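Local structure of aminotransferase, class I (Staphylococcus aureus, 2O1B) at residues Q92-F97 / V262-G267; G45-I50 / A393-E398; E201-A206 / L236-G241; P165-D170 / Y338-T343. The protein probably catalyses the pyridoxal-5'-phosphate-dependent transfer of an amino group between an amino acid, such as aspartate, and a 2-oxo acid. One frame throughout, in Å; residues are numbered along the deposited sequence. Where two conformers were deposited one is given.

Interaction 1 (Q92-F97 / V262-G267); sequences QAIVDF and VGFAVG
While Q92 NE2 donates to D96 OD1 (2.8 Å) along one side of helix 92-97, another side of the same turns sets I94 and F97 against F264 of strand 263-267. This is helix-on-sheet packing in the large domain of a fold type I aminotransferase: the strand belongs to the mixed seven-stranded sheet and runs antiparallel to both its neighbours, the order known from this family. The helix crosses it at -60°, with axes 10.5 Å apart, and the contact is wholly apolar and buried. I94 lies along one face of the F264 ring. Its CG2, placed anti to the backbone N, gives a CH-pi contact, 3.9 Å from the F264 ring centroid and 22° off the normal, displaced toward the rim. The other branch follows the base of the ring, with I94 CG1 3.7 Å from F264 CD1 and I94 CD1 3.8 Å from F264 CB, so the isoleucine covers the phenylalanine from CB out to CE2. Y249 of the next strand joins the aromatic cluster, edge-to-face with F97 and with its ring turned only about 20° from that of F264. I94 also packs on V112 and I114 of the strand on the other flank. V266 has two conformers, so its approach to I94 is less certain. Three residues on from I94, F97 reaches the edge of the F264 ring more loosely, F97 CD2 lying 4.3 Å from F264 CZ.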
loop_
_atom_site.group_PDB
_atom_site.type_symbol
_atom_site.label_atom_id
_atom_site.label_comp_id
_atom_site.label_asym_id
_atom_site.label_seq_id
_atom_site.Cartn_x
_atom_site.Cartn_y
_atom_site.Cartn_z
ATOM N N GLN A 92 -2.769 -18.640 9.150
ATOM C CA GLN A 92 -2.385 -19.988 9.532
ATOM C C GLN A 92 -1.168 -20.506 8.765
ATOM O O GLN A 92 -0.341 -21.217 9.335
ATOM C CB GLN A 92 -3.567 -20.943 9.368
ATOM C CG GLN A 92 -3.310 -22.348 9.892
ATOM C CD GLN A 92 -3.231 -22.410 11.411
ATOM O OE1 GLN A 92 -4.149 -21.986 12.102
ATOM N NE2 GLN A 92 -2.143 -22.961 11.931
ATOM N N ALA A 93 -1.068 -20.176 7.477
ATOM C CA ALA A 93 0.091 -20.594 6.675
ATOM C C ALA A 93 1.358 -19.911 7.181
ATOM O O ALA A 93 2.442 -20.489 7.129
ATOM C CB ALA A 93 -0.123 -20.299 5.198
ATOM N N ILE A 94 1.192 -18.696 7.693
ATOM C CA ILE A 94 2.279 -17.930 8.290
ATOM C C ILE A 94 2.793 -18.565 9.580
ATOM O O ILE A 94 4.001 -18.765 9.735
ATOM C CB ILE A 94 1.860 -16.458 8.554
ATOM C CG1 ILE A 94 1.736 -15.690 7.228
ATOM C CG2 ILE A 94 2.875 -15.759 9.453
ATOM C CD1 ILE A 94 0.956 -14.380 7.327
ATOM N N VAL A 95 1.892 -18.869 10.517
ATOM C CA VAL A 95 2.325 -19.457 11.795
ATOM C C VAL A 95 2.908 -20.853 11.605
ATOM O O VAL A 95 3.874 -21.217 12.282
ATOM C CB VAL A 95 1.214 -19.462 12.899
ATOM C CG1 VAL A 95 0.606 -18.076 13.075
ATOM C CG2 VAL A 95 0.135 -20.484 12.613
ATOM N N ASP A 96 2.316 -21.623 10.685
ATOM C CA ASP A 96 2.808 -22.960 10.330
ATOM C C ASP A 96 4.222 -22.907 9.758
ATOM O O ASP A 96 5.071 -23.730 10.105
ATOM C CB ASP A 96 1.900 -23.629 9.296
ATOM C CG ASP A 96 0.554 -24.090 9.871
ATOM O OD1 ASP A 96 0.323 -24.008 11.103
ATOM O OD2 ASP A 96 -0.283 -24.541 9.060
ATOM N N PHE A 97 4.453 -21.952 8.853
ATOM C CA PHE A 97 5.772 -21.730 8.261
ATOM C C PHE A 97 6.783 -21.428 9.364
ATOM O O PHE A 97 7.781 -22.137 9.509
ATOM C CB PHE A 97 5.679 -20.592 7.239
ATOM C CG PHE A 97 6.978 -20.253 6.553
ATOM C CD1 PHE A 97 7.424 -20.998 5.464
ATOM C CD2 PHE A 97 7.718 -19.146 6.949
ATOM C CE1 PHE A 97 8.619 -20.668 4.805
ATOM C CE2 PHE A 97 8.910 -18.815 6.295
ATOM C CZ PHE A 97 9.352 -19.578 5.215
ATOM N N VAL A 262 3.863 -9.147 -1.673
ATOM C CA VAL A 262 3.330 -9.880 -0.525
ATOM C C VAL A 262 4.423 -10.275 0.474
ATOM O O VAL A 262 5.482 -10.782 0.099
ATOM C CB VAL A 262 2.511 -11.126 -0.968
ATOM C CG1 VAL A 262 3.375 -12.100 -1.763
ATOM C CG2 VAL A 262 1.884 -11.806 0.246
ATOM N N GLY A 263 4.154 -10.015 1.749
ATOM C CA GLY A 263 5.057 -10.360 2.845
ATOM C C GLY A 263 4.259 -10.348 4.136
ATOM O O GLY A 263 3.028 -10.252 4.110
ATOM N N PHE A 264 4.952 -10.458 5.268
ATOM C CA PHE A 264 4.284 -10.390 6.564
ATOM C C PHE A 264 5.225 -9.980 7.682
ATOM O O PHE A 264 6.442 -10.161 7.579
ATOM C CB PHE A 264 3.573 -11.709 6.902
ATOM C CG PHE A 264 4.468 -12.912 6.898
ATOM C CD1 PHE A 264 4.564 -13.716 5.770
ATOM C CD2 PHE A 264 5.184 -13.265 8.035
ATOM C CE1 PHE A 264 5.390 -14.845 5.766
ATOM C CE2 PHE A 264 5.998 -14.390 8.043
ATOM C CZ PHE A 264 6.097 -15.184 6.902
ATOM N N ALA A 265 4.636 -9.399 8.729
ATOM C CA ALA A 265 5.315 -9.084 9.971
ATOM C C ALA A 265 4.866 -10.103 10.997
ATOM O O ALA A 265 3.704 -10.532 10.995
ATOM C CB ALA A 265 4.964 -7.681 10.439
ATOM N N VAL A 266 5.784 -10.469 11.885
ATOM C CA VAL A 266 5.532 -11.514 12.881
ATOM C C VAL A 266 6.228 -11.160 14.193
ATOM O O VAL A 266 7.344 -10.647 14.192
ATOM C CB VAL A 266 5.953 -12.917 12.335
ATOM C CG1 VAL A 266 6.575 -13.772 13.393
ATOM C CG2 VAL A 266 4.768 -13.631 11.707
ATOM N N GLY A 267 5.548 -11.371 15.324
ATOM C CA GLY A 267 6.177 -11.146 16.635
ATOM C C GLY A 267 5.469 -10.297 17.680
ATOM O O GLY A 267 4.266 -10.475 17.924
#

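Interaction 2 (G45-I50 / A393-E398); sequences GPLPLI and AIRLTE
A span of 10.1 Å between the CA atoms of L47 and R395, the nearest across the contact, separates the irregular run 45-50 from helix 388-397, and the length of one arginine bridges it. The contact lies in the small domain of the fold type I aminotransferase, where the N-terminal segment enters strand 50-51 and pairs in parallel with strand 362-363. R395 is extended from CG to NE and reaches P48 end-on. Its two terminal nitrogens grip one carbonyl oxygen: NH2 donates to P48 O over 2.8 Å, on a lone pair in the carbonyl plane, while NH1, 2.9 Å from P48 O, comes in nearly along the C=O axis. That oxygen lies in the guanidinium plane, and the pair of bonds fixes the rotation of the group. Aliphatic groups then sandwich it. L47 CB covers one face near its rim, 3.8 Å from R395 NH2, with L47 CD2 further along toward NE. A salt bridge from NH2 to E391, one helical turn earlier, would help balance the buried charge, and NH1 makes a weak bond to K360 O. The opposite face belongs to I50: at 3.6 Å from R395 CZ, its CD1 sits over the guanidinium centre.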
loop_
_atom_site.group_PDB
_atom_site.type_symbol
_atom_site.label_atom_id
_atom_site.label_comp_id
_atom_site.label_asym_id
_atom_site.label_seq_id
_atom_site.Cartn_x
_atom_site.Cartn_y
_atom_site.Cartn_z
ATOM N N GLY A 45 28.492 1.604 -21.677
ATOM C CA GLY A 45 29.664 1.675 -22.539
ATOM C C GLY A 45 29.522 0.823 -23.789
ATOM O O GLY A 45 28.429 0.344 -24.088
ATOM N N PRO A 46 30.629 0.619 -24.524
ATOM C CA PRO A 46 30.652 -0.152 -25.777
ATOM C C PRO A 46 30.170 -1.601 -25.658
ATOM O O PRO A 46 29.450 -2.086 -26.534
ATOM C CB PRO A 46 32.132 -0.138 -26.168
ATOM C CG PRO A 46 32.868 0.233 -24.926
ATOM C CD PRO A 46 31.963 1.145 -24.188
ATOM N N LEU A 47 30.566 -2.270 -24.577
ATOM C CA LEU A 47 30.294 -3.688 -24.373
ATOM C C LEU A 47 28.809 -3.938 -24.089
ATOM O O LEU A 47 28.126 -3.053 -23.586
ATOM C CB LEU A 47 31.157 -4.213 -23.218
ATOM C CG LEU A 47 32.666 -4.459 -23.401
ATOM C CD1 LEU A 47 33.364 -3.456 -24.306
ATOM C CD2 LEU A 47 33.351 -4.494 -22.048
ATOM N N PRO A 48 28.293 -5.131 -24.442
ATOM C CA PRO A 48 26.932 -5.465 -24.015
ATOM C C PRO A 48 26.763 -5.318 -22.501
ATOM O O PRO A 48 27.645 -5.711 -21.734
ATOM C CB PRO A 48 26.779 -6.927 -24.444
ATOM C CG PRO A 48 27.709 -7.072 -25.591
ATOM C CD PRO A 48 28.886 -6.200 -25.266
ATOM N N LEU A 49 25.636 -4.741 -22.093
ATOM C CA LEU A 49 25.380 -4.415 -20.694
ATOM C C LEU A 49 25.104 -5.649 -19.842
ATOM O O LEU A 49 24.342 -6.532 -20.237
ATOM C CB LEU A 49 24.210 -3.426 -20.582
ATOM C CG LEU A 49 23.848 -2.874 -19.199
ATOM C CD1 LEU A 49 24.887 -1.874 -18.692
ATOM C CD2 LEU A 49 22.452 -2.244 -19.232
ATOM N N ILE A 50 25.761 -5.701 -18.683
ATOM C CA ILE A 50 25.424 -6.643 -17.619
ATOM C C ILE A 50 24.972 -5.805 -16.422
ATOM O O ILE A 50 25.731 -4.987 -15.899
ATOM C CB ILE A 50 26.609 -7.562 -17.247
ATOM C CG1 ILE A 50 27.138 -8.278 -18.494
ATOM C CG2 ILE A 50 26.199 -8.575 -16.178
ATOM C CD1 ILE A 50 28.511 -8.897 -18.332
ATOM N N ALA A 393 32.629 -11.550 -14.380
ATOM C CA ALA A 393 33.773 -11.879 -13.540
ATOM C C ALA A 393 35.080 -11.573 -14.255
ATOM O O ALA A 393 35.952 -10.912 -13.701
ATOM C CB ALA A 393 33.725 -13.339 -13.120
ATOM N N ILE A 394 35.198 -12.046 -15.491
ATOM C CA ILE A 394 36.390 -11.819 -16.310
ATOM C C ILE A 394 36.590 -10.338 -16.629
ATOM O O ILE A 394 37.728 -9.862 -16.676
ATOM C CB ILE A 394 36.366 -12.660 -17.608
ATOM C CG1 ILE A 394 36.254 -14.150 -17.267
ATOM C CG2 ILE A 394 37.630 -12.417 -18.430
ATOM C CD1 ILE A 394 36.181 -15.084 -18.478
ATOM N N ARG A 395 35.488 -9.621 -16.845
ATOM C CA ARG A 395 35.532 -8.169 -17.038
ATOM C C ARG A 395 36.158 -7.478 -15.828
ATOM O O ARG A 395 37.048 -6.640 -15.976
ATOM C CB ARG A 395 34.131 -7.595 -17.292
ATOM C CG ARG A 395 33.577 -7.860 -18.683
ATOM C CD ARG A 395 32.344 -7.008 -18.934
ATOM N NE ARG A 395 31.607 -7.450 -20.115
ATOM C CZ ARG A 395 30.470 -6.905 -20.539
ATOM N NH1 ARG A 395 29.926 -5.884 -19.886
ATOM N NH2 ARG A 395 29.871 -7.388 -21.617
ATOM N N LEU A 396 35.690 -7.855 -14.638
ATOM C CA LEU A 396 36.151 -7.282 -13.373
ATOM C C LEU A 396 37.597 -7.619 -12.993
ATOM O O LEU A 396 38.316 -6.767 -12.466
ATOM C CB LEU A 396 35.206 -7.690 -12.244
ATOM C CG LEU A 396 33.865 -6.959 -12.256
ATOM C CD1 LEU A 396 32.892 -7.627 -11.310
ATOM C CD2 LEU A 396 34.067 -5.496 -11.882
ATOM N N THR A 397 38.015 -8.856 -13.263
ATOM C CA THR A 397 39.384 -9.304 -12.956
ATOM C C THR A 397 40.445 -8.574 -13.789
ATOM O O THR A 397 41.587 -8.415 -13.354
ATOM C CB THR A 397 39.549 -10.830 -13.123
ATOM O OG1 THR A 397 39.172 -11.213 -14.448
ATOM C CG2 THR A 397 38.690 -11.574 -12.128
ATOM N N GLU A 398 40.057 -8.135 -14.985
ATOM C CA GLU A 398 40.903 -7.296 -15.833
ATOM C C GLU A 398 41.314 -6.003 -15.112
ATOM O O GLU A 398 42.321 -5.380 -15.458
ATOM C CB GLU A 398 40.174 -6.981 -17.145
ATOM C CG GLU A 398 41.054 -6.427 -18.268
ATOM C CD GLU A 398 41.176 -4.898 -18.263
ATOM O OE1 GLU A 398 40.388 -4.221 -17.570
ATOM O OE2 GLU A 398 42.057 -4.371 -18.965
#

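Interaction 3 (E201-A206 / L236-G241); sequences EVFDEA and LASENG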
loop_
_atom_site.group_PDB
_atom_site.type_symbol
_atom_site.label_atom_id
_atom_site.label_comp_id
_atom_site.label_asym_id
_atom_site.label_seq_id
_atom_site.Cartn_x
_atom_site.Cartn_y
_atom_site.Cartn_z
ATOM N N GLU A 201 23.226 -16.248 18.968
ATOM C CA GLU A 201 23.909 -15.527 20.033
ATOM C C GLU A 201 23.955 -14.019 19.809
ATOM O O GLU A 201 23.879 -13.259 20.774
ATOM C CB GLU A 201 25.326 -16.075 20.237
ATOM C CG GLU A 201 25.390 -17.472 20.885
ATOM C CD GLU A 201 24.906 -18.586 19.952
ATOM O OE1 GLU A 201 24.248 -19.532 20.431
ATOM O OE2 GLU A 201 25.183 -18.514 18.738
ATOM N N VAL A 202 24.090 -13.571 18.557
ATOM C CA VAL A 202 24.107 -12.114 18.327
ATOM C C VAL A 202 22.701 -11.526 18.557
ATOM O O VAL A 202 22.566 -10.393 19.021
ATOM C CB VAL A 202 24.806 -11.620 16.991
ATOM C CG1 VAL A 202 25.585 -12.734 16.280
ATOM C CG2 VAL A 202 23.848 -10.921 16.045
ATOM N N PHE A 203 21.672 -12.323 18.280
ATOM C CA PHE A 203 20.302 -11.939 18.620
ATOM C C PHE A 203 20.106 -11.973 20.146
ATOM O O PHE A 203 19.481 -11.069 20.713
ATOM C CB PHE A 203 19.262 -12.801 17.884
ATOM C CG PHE A 203 19.090 -12.450 16.409
ATOM C CD1 PHE A 203 19.080 -11.123 15.982
ATOM C CD2 PHE A 203 18.916 -13.454 15.456
ATOM C CE1 PHE A 203 18.919 -10.797 14.625
ATOM C CE2 PHE A 203 18.747 -13.146 14.095
ATOM C CZ PHE A 203 18.750 -11.810 13.682
ATOM N N ASP A 204 20.670 -12.982 20.813
ATOM C CA ASP A 204 20.622 -13.036 22.275
ATOM C C ASP A 204 21.133 -11.731 22.881
ATOM O O ASP A 204 20.521 -11.197 23.804
ATOM C CB ASP A 204 21.422 -14.222 22.827
ATOM C CG ASP A 204 20.755 -15.575 22.554
ATOM O OD1 ASP A 204 21.414 -16.619 22.740
ATOM O OD2 ASP A 204 19.572 -15.598 22.169
ATOM N N GLU A 205 22.245 -11.230 22.353
ATOM C CA GLU A 205 22.906 -10.046 22.907
ATOM C C GLU A 205 22.051 -8.789 22.726
ATOM O O GLU A 205 21.960 -7.956 23.632
ATOM C CB GLU A 205 24.301 -9.847 22.293
ATOM C CG GLU A 205 25.167 -8.870 23.097
ATOM C CD GLU A 205 26.476 -8.484 22.419
ATOM O OE1 GLU A 205 26.856 -9.102 21.400
ATOM O OE2 GLU A 205 27.135 -7.542 22.917
ATOM N N ALA A 206 21.422 -8.681 21.561
ATOM C CA ALA A 206 20.589 -7.537 21.194
ATOM C C ALA A 206 19.374 -7.495 22.100
ATOM O O ALA A 206 19.053 -6.453 22.676
ATOM C CB ALA A 206 20.161 -7.653 19.740
ATOM N N LEU A 236 13.146 -14.195 16.493
ATOM C CA LEU A 236 12.080 -14.707 17.353
ATOM C C LEU A 236 12.350 -16.104 17.913
ATOM O O LEU A 236 11.632 -16.551 18.806
ATOM C CB LEU A 236 10.724 -14.666 16.646
ATOM C CG LEU A 236 10.235 -13.331 16.078
ATOM C CD1 LEU A 236 8.820 -13.507 15.587
ATOM C CD2 LEU A 236 10.298 -12.242 17.105
ATOM N N ALA A 237 13.379 -16.787 17.409
ATOM C CA ALA A 237 13.775 -18.090 17.967
ATOM C C ALA A 237 14.723 -17.934 19.157
ATOM O O ALA A 237 14.994 -18.896 19.883
ATOM C CB ALA A 237 14.391 -18.983 16.894
ATOM N N SER A 238 15.240 -16.727 19.349
ATOM C CA SER A 238 16.022 -16.424 20.546
ATOM C C SER A 238 15.063 -16.213 21.713
ATOM O O SER A 238 14.024 -15.591 21.544
ATOM C CB SER A 238 16.881 -15.176 20.330
ATOM O OG SER A 238 18.017 -15.458 19.528
ATOM N N GLU A 239 15.398 -16.742 22.886
ATOM C CA GLU A 239 14.550 -16.581 24.064
ATOM C C GLU A 239 14.228 -15.105 24.291
ATOM O O GLU A 239 15.117 -14.259 24.209
ATOM C CB GLU A 239 15.223 -17.187 25.303
ATOM C CG GLU A 239 14.235 -17.539 26.410
ATOM C CD GLU A 239 14.902 -17.878 27.734
ATOM O OE1 GLU A 239 16.016 -18.450 27.731
ATOM O OE2 GLU A 239 14.294 -17.582 28.789
ATOM N N ASN A 240 12.950 -14.806 24.537
ATOM C CA ASN A 240 12.475 -13.428 24.785
ATOM C C ASN A 240 12.416 -12.517 23.541
ATOM O O ASN A 240 12.125 -11.323 23.664
ATOM C CB ASN A 240 13.290 -12.723 25.901
ATOM C CG ASN A 240 13.360 -13.524 27.193
ATOM O OD1 ASN A 240 12.344 -14.006 27.696
ATOM N ND2 ASN A 240 14.565 -13.654 27.751
ATOM N N GLY A 241 12.677 -13.078 22.356
ATOM C CA GLY A 241 12.653 -12.317 21.099
ATOM C C GLY A 241 11.385 -11.504 20.876
ATOM O O GLY A 241 11.445 -10.316 20.531
HETATM O O HOH W 1 18.008 -17.852 23.015
HETATM O O HOH W 2 17.678 -14.494 24.311
#
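One carboxylate oxygen, D204 OD2, makes the direct polar approach to the loop, at a point where the CA atoms of D204 and S238 are 6.0 Å apart. S238 OG lies 3.1 Å from D204 OD2, close enough for a hydrogen bond, but K200 O is a second, weaker candidate for the same proton and the choice is not settled. Two waters extend the link along the loop. One donates to D204 OD2 (2.9 Å) and accepts from E239 N (2.8 Å); the other donates both to D204 OD2 and to E239 O, the latter at 2.6 Å. OD2 thus collects two water protons and perhaps the serine's, on a carboxylate swung toward the loop by a chi1 of -71°. Helix 200-210 is the connection of a beta-alpha-beta unit of the large domain, joining the adjacent parallel strands 182-187 and 216-220, and residues 236-241 lie beside it, leading into helix 241-244. The loop itself reverses in a type II beta turn from S238 to G241, closed by G241 N to S238 O (3.0 Å), with N240 at the position of positive phi. Van der Waals contact is slight: F203 CB lies 3.4 Å from S238 OG, while the F203 ring leads away from the loop to meet H219 of strand 216-220 edge-to-face.

Interaction 4 (P165-D170 / Y338-T343); sequences PHYLPD and YVWLET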
loop_
_atom_site.group_PDB
_atom_site.type_symbol
_atom_site.label_atom_id
_atom_site.label_comp_id
_atom_site.label_asym_id
_atom_site.label_seq_id
_atom_site.Cartn_x
_atom_site.Cartn_y
_atom_site.Cartn_z
ATOM N N PRO A 165 35.108 -7.422 8.853
ATOM C CA PRO A 165 34.511 -8.269 7.837
ATOM C C PRO A 165 33.087 -8.739 8.142
ATOM O O PRO A 165 32.408 -9.251 7.247
ATOM C CB PRO A 165 35.445 -9.489 7.803
ATOM C CG PRO A 165 36.539 -9.220 8.766
ATOM C CD PRO A 165 36.041 -8.185 9.697
ATOM N N HIS A 166 32.635 -8.579 9.381
ATOM C CA HIS A 166 31.444 -9.305 9.822
ATOM C C HIS A 166 30.194 -8.444 10.039
ATOM O O HIS A 166 29.085 -8.981 10.101
ATOM C CB HIS A 166 31.775 -10.182 11.038
ATOM C CG HIS A 166 32.826 -11.218 10.759
ATOM N ND1 HIS A 166 32.605 -12.287 9.917
ATOM C CD2 HIS A 166 34.099 -11.345 11.200
ATOM C CE1 HIS A 166 33.695 -13.033 9.854
ATOM N NE2 HIS A 166 34.616 -12.485 10.626
ATOM N N TYR A 167 30.375 -7.127 10.130
ATOM C CA TYR A 167 29.259 -6.173 10.200
ATOM C C TYR A 167 28.191 -6.520 11.249
ATOM O O TYR A 167 26.985 -6.525 10.960
ATOM C CB TYR A 167 28.614 -5.993 8.812
ATOM C CG TYR A 167 29.507 -5.299 7.816
ATOM C CD1 TYR A 167 30.158 -6.017 6.808
ATOM C CD2 TYR A 167 29.715 -3.914 7.888
ATOM C CE1 TYR A 167 30.982 -5.371 5.883
ATOM C CE2 TYR A 167 30.528 -3.265 6.974
ATOM C CZ TYR A 167 31.159 -3.999 5.972
ATOM O OH TYR A 167 31.969 -3.337 5.080
ATOM N N LEU A 168 28.642 -6.826 12.465
ATOM C CA LEU A 168 27.741 -7.121 13.572
ATOM C C LEU A 168 27.684 -5.903 14.509
ATOM O O LEU A 168 28.664 -5.157 14.602
ATOM C CB LEU A 168 28.228 -8.364 14.319
ATOM C CG LEU A 168 28.187 -9.730 13.623
ATOM C CD1 LEU A 168 28.623 -10.820 14.612
ATOM C CD2 LEU A 168 26.800 -10.044 13.028
ATOM N N PRO A 169 26.546 -5.692 15.203
ATOM C CA PRO A 169 26.469 -4.507 16.053
ATOM C C PRO A 169 27.447 -4.590 17.212
ATOM O O PRO A 169 27.730 -5.684 17.709
ATOM C CB PRO A 169 25.033 -4.547 16.592
ATOM C CG PRO A 169 24.295 -5.498 15.694
ATOM C CD PRO A 169 25.314 -6.491 15.278
ATOM N N ASP A 170 27.971 -3.442 17.626
ATOM C CA ASP A 170 28.757 -3.375 18.844
ATOM C C ASP A 170 28.101 -2.355 19.757
ATOM O O ASP A 170 28.357 -1.145 19.660
ATOM C CB ASP A 170 30.217 -3.003 18.574
ATOM C CG ASP A 170 31.086 -3.096 19.833
ATOM O OD1 ASP A 170 32.324 -3.082 19.714
ATOM O OD2 ASP A 170 30.539 -3.198 20.949
ATOM N N TYR A 338 24.212 -10.946 -3.064
ATOM C CA TYR A 338 25.218 -9.978 -3.528
ATOM C C TYR A 338 26.653 -10.297 -3.096
ATOM O O TYR A 338 26.878 -11.081 -2.163
ATOM C CB TYR A 338 24.878 -8.559 -3.050
ATOM C CG TYR A 338 23.414 -8.187 -3.084
ATOM C CD1 TYR A 338 22.829 -7.670 -4.241
ATOM C CD2 TYR A 338 22.617 -8.326 -1.947
ATOM C CE1 TYR A 338 21.478 -7.314 -4.273
ATOM C CE2 TYR A 338 21.269 -7.974 -1.970
ATOM C CZ TYR A 338 20.709 -7.463 -3.134
ATOM O OH TYR A 338 19.372 -7.111 -3.158
ATOM N N VAL A 339 27.624 -9.678 -3.775
ATOM C CA VAL A 339 28.978 -9.550 -3.219
ATOM C C VAL A 339 29.315 -8.060 -3.002
ATOM O O VAL A 339 28.996 -7.218 -3.835
ATOM C CB VAL A 339 30.048 -10.313 -4.056
ATOM C CG1 VAL A 339 31.445 -10.217 -3.415
ATOM C CG2 VAL A 339 29.663 -11.786 -4.199
ATOM N N TRP A 340 29.912 -7.763 -1.851
ATOM C CA TRP A 340 30.262 -6.405 -1.405
ATOM C C TRP A 340 31.736 -6.245 -1.754
ATOM O O TRP A 340 32.597 -6.872 -1.132
ATOM C CB TRP A 340 29.998 -6.327 0.111
ATOM C CG TRP A 340 30.122 -5.017 0.864
ATOM C CD1 TRP A 340 30.837 -4.812 2.009
ATOM C CD2 TRP A 340 29.453 -3.776 0.588
ATOM N NE1 TRP A 340 30.678 -3.523 2.457
ATOM C CE2 TRP A 340 29.826 -2.865 1.608
ATOM C CE3 TRP A 340 28.566 -3.347 -0.411
ATOM C CZ2 TRP A 340 29.375 -1.543 1.633
ATOM C CZ3 TRP A 340 28.111 -2.023 -0.384
ATOM C CH2 TRP A 340 28.517 -1.138 0.627
ATOM N N LEU A 341 32.006 -5.431 -2.787
ATOM C CA LEU A 341 33.334 -5.290 -3.401
ATOM C C LEU A 341 33.954 -3.947 -3.038
ATOM O O LEU A 341 33.291 -2.920 -3.128
ATOM C CB LEU A 341 33.191 -5.340 -4.933
ATOM C CG LEU A 341 34.247 -5.797 -5.955
ATOM C CD1 LEU A 341 34.306 -4.790 -7.093
ATOM C CD2 LEU A 341 35.649 -6.048 -5.408
ATOM N N GLU A 342 35.227 -3.951 -2.648
ATOM C CA GLU A 342 35.973 -2.702 -2.451
ATOM C C GLU A 342 36.147 -1.947 -3.763
ATOM O O GLU A 342 36.375 -2.555 -4.816
ATOM C CB GLU A 342 37.361 -2.981 -1.857
ATOM C CG GLU A 342 37.342 -3.555 -0.445
ATOM C CD GLU A 342 38.656 -3.347 0.310
ATOM O OE1 GLU A 342 39.355 -2.342 0.063
ATOM O OE2 GLU A 342 38.987 -4.201 1.153
ATOM N N THR A 343 36.021 -0.621 -3.700
ATOM C CA THR A 343 36.485 0.230 -4.785
ATOM C C THR A 343 38.018 0.325 -4.739
ATOM O O THR A 343 38.624 0.213 -3.661
ATOM C CB THR A 343 35.880 1.642 -4.741
ATOM O OG1 THR A 343 36.292 2.320 -3.543
ATOM C CG2 THR A 343 34.355 1.582 -4.845
#
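The indole N-H of W340 makes the one direct bond here: NE1 donates to the phenol oxygen Y167 OH over 2.9 Å, with an N-H...O angle of 151°. The oxygen sits at the edge of the indole, only 8° out of its plane. The two side chains cross at about a right angle, and their planes are inclined by 76°, the tyrosine centroid being 5.4 Å from that of the five-membered ring. Beside the bond, Y167 CE1 packs on W340 CD1 at 3.9 Å, so the phenol is held by both polar and apolar contact in a buried place. With CG anti to the backbone N, W340 extends its indole from the strand toward the loop. In the next shell, Y377 stacks on the indole and also touches Y167, while V331 and P193 pack against W340. Y167 itself has left-handed helical backbone angles, and its carbonyl oxygen accepts from Y189 OH. On the same strand, Y338 OH bonds to Y223 OH, a residue lining the pyridoxal-5'-phosphate pocket. Strand 338-342 lies in the small domain's antiparallel sheet between strands 330-331 and 377-381, and the bond joins it to the large-domain loop between strand 156-161 and helix 176-181.

Overall arrangement
From the N terminus, residues 45-50 come first and meet 393-398 only near the chain's end, so interaction 2 closes a loop that encloses the other three. Residues 92-97 follow and pair with 262-267 in interaction 1. Interaction 4 starts inside that loop, at 165-170, and ends beyond it at 338-343, so the two cross. Interaction 3 is nested within both. Interaction 1 ties helix 88-102 to the large-domain sheet and interaction 3 ties helix 200-210 to a loop; they touch where L236 CD1 packs on G267 CA at 3.7 Å. V202 and L168 join interactions 3 and 4. Interaction 4 bridges large and small domains, and interaction 2 holds the N-terminal segment on helix 388-397; the centres of interactions 1 and 2 are about 41 Å apart.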